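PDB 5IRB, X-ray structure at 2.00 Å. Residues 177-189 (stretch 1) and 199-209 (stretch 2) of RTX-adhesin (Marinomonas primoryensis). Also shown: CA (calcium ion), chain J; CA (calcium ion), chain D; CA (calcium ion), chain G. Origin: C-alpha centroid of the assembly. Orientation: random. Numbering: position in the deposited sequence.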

ATOM      1  N   ASP A 177     -16.507  -5.089  -1.264  1.00 40.29           N
ATOM      2  CA  ASP A 177     -15.420  -5.716  -0.516  1.00 39.75           C
ATOM      3  C   ASP A 177     -14.875  -4.754   0.524  1.00 38.32           C
ATOM      4  O   ASP A 177     -14.674  -5.119   1.676  1.00 38.89           O
ATOM      5  CB  ASP A 177     -14.286  -6.208  -1.441  1.00 39.39           C
ATOM      6  CG  ASP A 177     -14.720  -7.373  -2.307  1.00 41.44           C
ATOM      7  OD1 ASP A 177     -15.583  -8.160  -1.845  1.00 43.26           O
ATOM      8  OD2 ASP A 177     -14.207  -7.501  -3.437  1.00 41.67           O
ATOM      9  N   LEU A 178     -14.654  -3.513   0.119  1.00 36.87           N
ATOM     10  CA  LEU A 178     -14.133  -2.515   1.040  1.00 36.32           C
ATOM     11  C   LEU A 178     -15.129  -2.221   2.158  1.00 38.35           C
ATOM     12  O   LEU A 178     -14.725  -1.930   3.279  1.00 38.90           O
ATOM     13  CB  LEU A 178     -13.763  -1.229   0.288  1.00 34.86           C
ATOM     14  CG  LEU A 178     -12.507  -1.366  -0.598  1.00 33.34           C
ATOM     15  CD1 LEU A 178     -12.368  -0.228  -1.607  1.00 32.41           C
ATOM     16  CD2 LEU A 178     -11.254  -1.445   0.273  1.00 32.81           C
ATOM     17  N   ALA A 179     -16.425  -2.285   1.853  1.00 40.18           N
ATOM     18  CA  ALA A 179     -17.457  -2.121   2.886  1.00 42.31           C
ATOM     19  C   ALA A 179     -17.384  -3.215   3.953  1.00 44.45           C
ATOM     20  O   ALA A 179     -17.812  -3.005   5.095  1.00 44.58           O
ATOM     21  CB  ALA A 179     -18.854  -2.090   2.260  1.00 43.37           C
ATOM     22  N   GLN A 180     -16.859  -4.381   3.578  1.00 67.82           N
ATOM     23  CA  GLN A 180     -16.852  -5.531   4.473  1.00 70.12           C
ATOM     24  C   GLN A 180     -15.504  -5.860   5.083  1.00 68.02           C
ATOM     25  O   GLN A 180     -15.416  -6.736   5.931  1.00 70.12           O
ATOM     26  CB  GLN A 180     -17.394  -6.742   3.736  1.00 74.66           C
ATOM     27  CG  GLN A 180     -18.884  -6.673   3.548  1.00 83.25           C
ATOM     28  CD  GLN A 180     -19.392  -7.651   2.517  1.00 89.57           C
ATOM     29  OE1 GLN A 180     -19.557  -8.839   2.800  1.00 94.57           O
ATOM     30  NE2 GLN A 180     -19.648  -7.156   1.309  1.00 92.28           N
ATOM     31  N   ASP A 181     -14.452  -5.177   4.649  1.00 65.24           N
ATOM     32  CA  ASP A 181     -13.106  -5.495   5.095  1.00 65.61           C
ATOM     33  C   ASP A 181     -12.384  -4.170   5.290  1.00 63.66           C
ATOM     34  O   ASP A 181     -11.849  -3.613   4.327  1.00 61.37           O
ATOM     35  CB  ASP A 181     -12.376  -6.362   4.047  1.00 65.51           C
ATOM     36  CG  ASP A 181     -11.062  -6.938   4.551  1.00 68.43           C
ATOM     37  OD1 ASP A 181     -10.646  -6.613   5.681  1.00 71.49           O
ATOM     38  OD2 ASP A 181     -10.414  -7.699   3.794  1.00 70.66           O
ATOM     39  N   ASN A 182     -12.352  -3.656   6.515  1.00 64.69           N
ATOM     40  CA  ASN A 182     -11.831  -2.305   6.718  1.00 63.76           C
ATOM     41  C   ASN A 182     -10.352  -2.242   7.079  1.00 63.43           C
ATOM     42  O   ASN A 182      -9.791  -1.157   7.246  1.00 62.58           O
ATOM     43  CB  ASN A 182     -12.657  -1.561   7.770  1.00 66.26           C
ATOM     44  CG  ASN A 182     -12.609  -2.207   9.143  1.00 69.81           C
ATOM     45  OD1 ASN A 182     -11.803  -3.095   9.412  1.00 70.77           O
ATOM     46  ND2 ASN A 182     -13.495  -1.754  10.027  1.00 73.66           N
ATOM     47  N   SER A 183      -9.716  -3.407   7.152  1.00 64.57           N
ATOM     48  CA  SER A 183      -8.286  -3.477   7.392  1.00 65.45           C
ATOM     49  C   SER A 183      -7.670  -4.652   6.624  1.00 64.82           C
ATOM     50  O   SER A 183      -8.034  -5.808   6.826  1.00 66.78           O
ATOM     51  CB  SER A 183      -7.992  -3.603   8.883  1.00 70.41           C
ATOM     52  OG  SER A 183      -6.590  -3.594   9.091  1.00 72.89           O
ATOM     53  N   PHE A 184      -6.710  -4.350   5.765  1.00 63.46           N
ATOM     54  CA  PHE A 184      -6.028  -5.399   5.002  1.00 65.24           C
ATOM     55  C   PHE A 184      -4.555  -5.114   4.694  1.00 67.64           C
ATOM     56  O   PHE A 184      -4.124  -3.964   4.677  1.00 66.69           O
ATOM     57  CB  PHE A 184      -6.801  -5.649   3.709  1.00 61.83           C
ATOM     58  CG  PHE A 184      -6.993  -4.420   2.881  1.00 57.89           C
ATOM     59  CD1 PHE A 184      -6.000  -3.985   2.020  1.00 57.75           C
ATOM     60  CD2 PHE A 184      -8.172  -3.687   2.983  1.00 56.65           C
ATOM     61  CE1 PHE A 184      -6.174  -2.846   1.263  1.00 55.77           C
ATOM     62  CE2 PHE A 184      -8.358  -2.540   2.223  1.00 54.94           C
ATOM     63  CZ  PHE A 184      -7.344  -2.121   1.363  1.00 53.85           C
ATOM     64  N   GLN A 185      -3.782  -6.175   4.476  1.00 72.77           N
ATOM     65  CA  GLN A 185      -2.410  -6.049   4.010  1.00 75.99           C
ATOM     66  C   GLN A 185      -2.263  -5.859   2.507  1.00 71.75           C
ATOM     67  O   GLN A 185      -3.034  -6.418   1.718  1.00 69.44           O
ATOM     68  CB  GLN A 185      -1.576  -7.244   4.430  1.00 85.47           C
ATOM     69  CG  GLN A 185      -1.213  -7.218   5.883  1.00 93.63           C
ATOM     70  CD  GLN A 185       0.246  -7.572   6.097  1.00106.28           C
ATOM     71  OE1 GLN A 185       0.923  -6.966   6.929  1.00115.79           O
ATOM     72  NE2 GLN A 185       0.750  -8.540   5.328  1.00112.91           N
ATOM     73  N   VAL A 186      -1.343  -4.964   2.151  1.00 31.80           N
ATOM     74  CA  VAL A 186      -0.901  -4.745   0.780  1.00 30.83           C
ATOM     75  C   VAL A 186       0.594  -5.046   0.678  1.00 31.13           C
ATOM     76  O   VAL A 186       1.368  -4.585   1.514  1.00 31.69           O
ATOM     77  CB  VAL A 186      -1.166  -3.303   0.338  1.00 30.02           C
ATOM     78  CG1 VAL A 186      -0.774  -3.107  -1.099  1.00 29.15           C
ATOM     79  CG2 VAL A 186      -2.664  -2.994   0.495  1.00 29.80           C
ATOM     80  N   SER A 187       1.001  -5.814  -0.332  1.00 32.52           N
ATOM     81  CA  SER A 187       2.417  -6.169  -0.483  1.00 33.40           C
ATOM     82  C   SER A 187       2.978  -5.863  -1.843  1.00 32.99           C
ATOM     83  O   SER A 187       2.250  -5.879  -2.846  1.00 32.21           O
ATOM     84  CB  SER A 187       2.634  -7.656  -0.241  1.00 35.81           C
ATOM     85  OG  SER A 187       2.233  -8.022   1.055  1.00 38.95           O
ATOM     86  N   VAL A 188       4.298  -5.706  -1.877  1.00 31.20           N
ATOM     87  CA  VAL A 188       5.021  -5.542  -3.116  1.00 31.08           C
ATOM     88  C   VAL A 188       6.097  -6.613  -3.084  1.00 32.10           C
ATOM     89  O   VAL A 188       6.795  -6.782  -2.090  1.00 32.72           O
ATOM     90  CB  VAL A 188       5.646  -4.117  -3.302  1.00 31.35           C
ATOM     91  CG1 VAL A 188       6.586  -3.717  -2.154  1.00 31.51           C
ATOM     92  CG2 VAL A 188       6.396  -4.055  -4.621  1.00 32.49           C
ATOM     93  N   THR A 189       6.210  -7.366  -4.165  1.00 33.20           N
ATOM     94  CA  THR A 189       7.239  -8.371  -4.244  1.00 35.83           C
ATOM     95  C   THR A 189       8.052  -8.191  -5.524  1.00 35.41           C
ATOM     96  O   THR A 189       7.557  -7.662  -6.517  1.00 33.90           O
ATOM     97  CB  THR A 189       6.613  -9.767  -4.199  1.00 38.67           C
ATOM     98  OG1 THR A 189       5.746  -9.901  -5.331  1.00 42.15           O
ATOM     99  CG2 THR A 189       5.758  -9.926  -2.943  1.00 38.58           C
ATOM    100  N   ALA A 199      10.309  -8.493  -0.361  1.00 34.74           N
ATOM    101  CA  ALA A 199       8.903  -8.255  -0.151  1.00 33.91           C
ATOM    102  C   ALA A 199       8.784  -7.084   0.813  1.00 35.03           C
ATOM    103  O   ALA A 199       9.553  -6.986   1.765  1.00 36.53           O
ATOM    104  CB  ALA A 199       8.222  -9.496   0.394  1.00 35.58           C
ATOM    105  N   GLY A 200       7.890  -6.151   0.513  1.00 33.46           N
ATOM    106  CA  GLY A 200       7.519  -5.120   1.467  1.00 34.39           C
ATOM    107  C   GLY A 200       6.020  -5.183   1.679  1.00 33.41           C
ATOM    108  O   GLY A 200       5.285  -5.562   0.772  1.00 31.82           O
ATOM    109  N   THR A 201       5.564  -4.840   2.875  1.00 35.10           N
ATOM    110  CA  THR A 201       4.132  -4.857   3.177  1.00 36.28           C
ATOM    111  C   THR A 201       3.748  -3.675   4.053  1.00 36.74           C
ATOM    112  O   THR A 201       4.596  -3.106   4.758  1.00 36.61           O
ATOM    113  CB  THR A 201       3.703  -6.115   3.945  1.00 39.62           C
ATOM    114  OG1 THR A 201       4.169  -5.997   5.299  1.00 43.89           O
ATOM    115  CG2 THR A 201       4.255  -7.395   3.321  1.00 40.66           C
ATOM    116  N   THR A 202       2.461  -3.364   4.060  1.00 35.77           N
ATOM    117  CA  THR A 202       1.916  -2.305   4.898  1.00 35.43           C
ATOM    118  C   THR A 202       0.478  -2.647   5.120  1.00 36.25           C
ATOM    119  O   THR A 202      -0.117  -3.427   4.359  1.00 34.69           O
ATOM    120  CB  THR A 202       1.984  -0.896   4.256  1.00 33.86           C
ATOM    121  OG1 THR A 202       1.718   0.099   5.246  1.00 35.03           O
ATOM    122  CG2 THR A 202       0.977  -0.747   3.135  1.00 32.68           C
ATOM    123  N   THR A 203      -0.085  -2.086   6.178  1.00 37.48           N
ATOM    124  CA  THR A 203      -1.475  -2.342   6.480  1.00 38.60           C
ATOM    125  C   THR A 203      -2.316  -1.102   6.183  1.00 37.45           C
ATOM    126  O   THR A 203      -2.042  -0.019   6.691  1.00 38.52           O
ATOM    127  CB  THR A 203      -1.630  -2.785   7.926  1.00 41.68           C
ATOM    128  OG1 THR A 203      -0.995  -4.069   8.073  1.00 42.67           O
ATOM    129  CG2 THR A 203      -3.106  -2.875   8.284  1.00 42.96           C
ATOM    130  N   SER A 204      -3.331  -1.269   5.345  1.00 36.29           N
ATOM    131  CA  SER A 204      -4.265  -0.200   5.058  1.00 35.40           C
ATOM    132  C   SER A 204      -5.521  -0.376   5.906  1.00 36.75           C
ATOM    133  O   SER A 204      -6.122  -1.457   5.953  1.00 37.92           O
ATOM    134  CB  SER A 204      -4.622  -0.181   3.572  1.00 34.49           C
ATOM    135  OG  SER A 204      -5.488   0.908   3.263  1.00 34.15           O
ATOM    136  N   THR A 205      -5.925   0.690   6.579  1.00 36.62           N
ATOM    137  CA  THR A 205      -7.160   0.634   7.325  1.00 38.11           C
ATOM    138  C   THR A 205      -8.034   1.797   6.878  1.00 36.98           C
ATOM    139  O   THR A 205      -7.528   2.864   6.490  1.00 34.53           O
ATOM    140  CB  THR A 205      -6.926   0.727   8.824  1.00 40.77           C
ATOM    141  OG1 THR A 205      -6.425   2.029   9.147  1.00 42.86           O
ATOM    142  CG2 THR A 205      -5.944  -0.359   9.291  1.00 41.78           C
ATOM    143  N   HIS A 206      -9.340   1.593   6.964  1.00 37.70           N
ATOM    144  CA  HIS A 206     -10.305   2.644   6.691  1.00 37.38           C
ATOM    145  C   HIS A 206     -11.543   2.393   7.545  1.00 38.23           C
ATOM    146  O   HIS A 206     -11.618   1.381   8.243  1.00 38.23           O
ATOM    147  CB  HIS A 206     -10.641   2.700   5.199  1.00 35.78           C
ATOM    148  CG  HIS A 206     -11.359   1.461   4.688  1.00 35.94           C
ATOM    149  ND1 HIS A 206     -10.646   0.378   4.171  1.00 34.87           N
ATOM    150  CD2 HIS A 206     -12.632   1.165   4.608  1.00 35.45           C
ATOM    151  CE1 HIS A 206     -11.509  -0.537   3.806  1.00 36.31           C
ATOM    152  NE2 HIS A 206     -12.755  -0.108   4.055  1.00 36.34           N
ATOM    153  N   THR A 207     -12.502   3.311   7.527  1.00 39.40           N
ATOM    154  CA  THR A 207     -13.746   3.062   8.256  1.00 40.80           C
ATOM    155  C   THR A 207     -14.905   2.987   7.274  1.00 39.35           C
ATOM    156  O   THR A 207     -14.820   3.491   6.148  1.00 37.22           O
ATOM    157  CB  THR A 207     -14.009   4.130   9.338  1.00 43.91           C
ATOM    158  OG1 THR A 207     -14.190   5.420   8.741  1.00 44.40           O
ATOM    159  CG2 THR A 207     -12.831   4.164  10.307  1.00 46.32           C
ATOM    160  N   VAL A 208     -15.972   2.317   7.693  1.00 39.16           N
ATOM    161  CA  VAL A 208     -17.126   2.149   6.839  1.00 38.33           C
ATOM    162  C   VAL A 208     -18.330   2.809   7.517  1.00 39.03           C
ATOM    163  O   VAL A 208     -18.643   2.516   8.670  1.00 39.63           O
ATOM    164  CB  VAL A 208     -17.391   0.657   6.542  1.00 38.67           C
ATOM    165  CG1 VAL A 208     -18.657   0.487   5.730  1.00 38.26           C
ATOM    166  CG2 VAL A 208     -16.174   0.030   5.803  1.00 38.55           C
ATOM    167  N   ASP A 209     -18.972   3.727   6.799  1.00 38.48           N
ATOM    168  CA  ASP A 209     -20.147   4.459   7.293  1.00 38.63           C
ATOM    169  C   ASP A 209     -21.150   4.572   6.160  1.00 37.85           C
ATOM    170  O   ASP A 209     -21.012   5.436   5.294  1.00 36.81           O
ATOM    171  CB  ASP A 209     -19.772   5.852   7.796  1.00 38.54           C
ATOM    172  CG  ASP A 209     -20.945   6.561   8.495  1.00 39.88           C
ATOM    173  OD1 ASP A 209     -22.103   6.124   8.293  1.00 39.75           O
ATOM    174  OD2 ASP A 209     -20.703   7.561   9.217  1.00 40.03           O
TER
HETATM  175 CA    CA J 608      -9.392  -7.637   7.290  1.00 66.55          CA
HETATM  176 CA    CA D 602     -23.209   7.850   9.551  1.00 34.81          CA
HETATM  177 CA    CA G 605      -6.441   4.774   5.507  1.00 41.88          CA
HETATM  178  O   HOH W   1     -15.694   0.562  10.159  1.00 42.36           O
HETATM  179  O   HOH W   2       1.803  -4.526   7.662  1.00 58.51           O
HETATM  180  O   HOH W   3      -6.394   4.684   8.110  1.00 39.61           O
HETATM  181  O   HOH W   4     -23.405   6.300  10.983  1.00 30.41           O
HETATM  182  O   HOH W   5     -25.005   9.148  10.759  1.00 26.52           O
HETATM  183  O   HOH W   6     -21.953   9.260  10.945  1.00 43.69           O
HETATM  184  O   HOH W   7      -5.189   6.646   4.916  1.00 31.26           O

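Strands 183-189 and 199-205 run antiparallel, their directions 163° apart and their axes approaching to 4.6 Å. Three hydrogen-bonded pairs hold them together, each closed by two backbone bonds: Phe184 N to Ser204 O (3.0 Å) and Ser204 N to Phe184 O (2.9 Å); Val186 N to Thr202 O (3.0 Å) and Thr202 N to Val186 O (3.0 Å); Val188 N to Gly200 O (2.8 Å) and Gly200 N to Val188 O (2.9 Å). The alternating non-hydrogen-bonded pairs draw closer, with CA atoms 4.2 Å apart at Ser187 and Thr201, and their CA hydrogens face carbonyls across the gap, as where Thr201 CA lies 3.2 Å from Val186 O. One further backbone bond, His206 N to Asn182 O (2.8 Å), extends the ladder beyond the strand pairing. Stretch 1 reaches this point from a helical segment, by way of Asp181 and Asn182.

Side chains alternate between the two faces of the sheet. Phe184, Val186 and Val188 share one face with Thr202 and Ser204. There Ser204 CB sits over a face of the Phe184 ring, 4.3 Å from its centroid, a CH-pi contact. Gly200 has no side chain; an ideal CB would point to this face and lie a tight 3.4 Å from Val188 CG1. The other face is mostly serine and threonine, with Gln185 and Ala199: Ser187 OG reaches Thr201 CG2 at 3.1 Å, and Ser183 OG meets Thr205 CG2 at 3.3 Å. Gln185 and Thr203 are linked through water 2, which donates to Gln185 OE1 (2.7 Å) and hydrogen-bonds Thr203 OG1 (2.9 Å); the Gln185 side chain is poorly ordered.

His206, buried, ties the helical segment to stretch 2. Its NE2 donates to Leu178 O at 2.8 Å, a bond lying near the ring plane, where the N-H points. Asn182 CA packs over one face of the imidazole, 3.7 Å from the centroid, while Phe184 CE2 approaches its edge, 4.1 Å from His206 CE1. Val208 points toward stretch 1, its CG2 3.5 Å from both Leu178 O and Ala179 O and its CG1 4.3 Å from Ala179 CB. Water 1 bridges nearby, accepting from Asn182 ND2 (3.2 Å) and Val208 N (3.0 Å).

Calcium ions bind both stretches. The chain J ion binds Asp181 OD1 and Ser183 O, each at 2.3 Å, so these two oxygens, 3.0 Å apart, share a metal and are not hydrogen-bonded; the chain G ion takes Thr205 O at 2.4 Å; Asp209 chelates the chain D ion through OD1 (2.4 Å) and OD2 (2.5 Å).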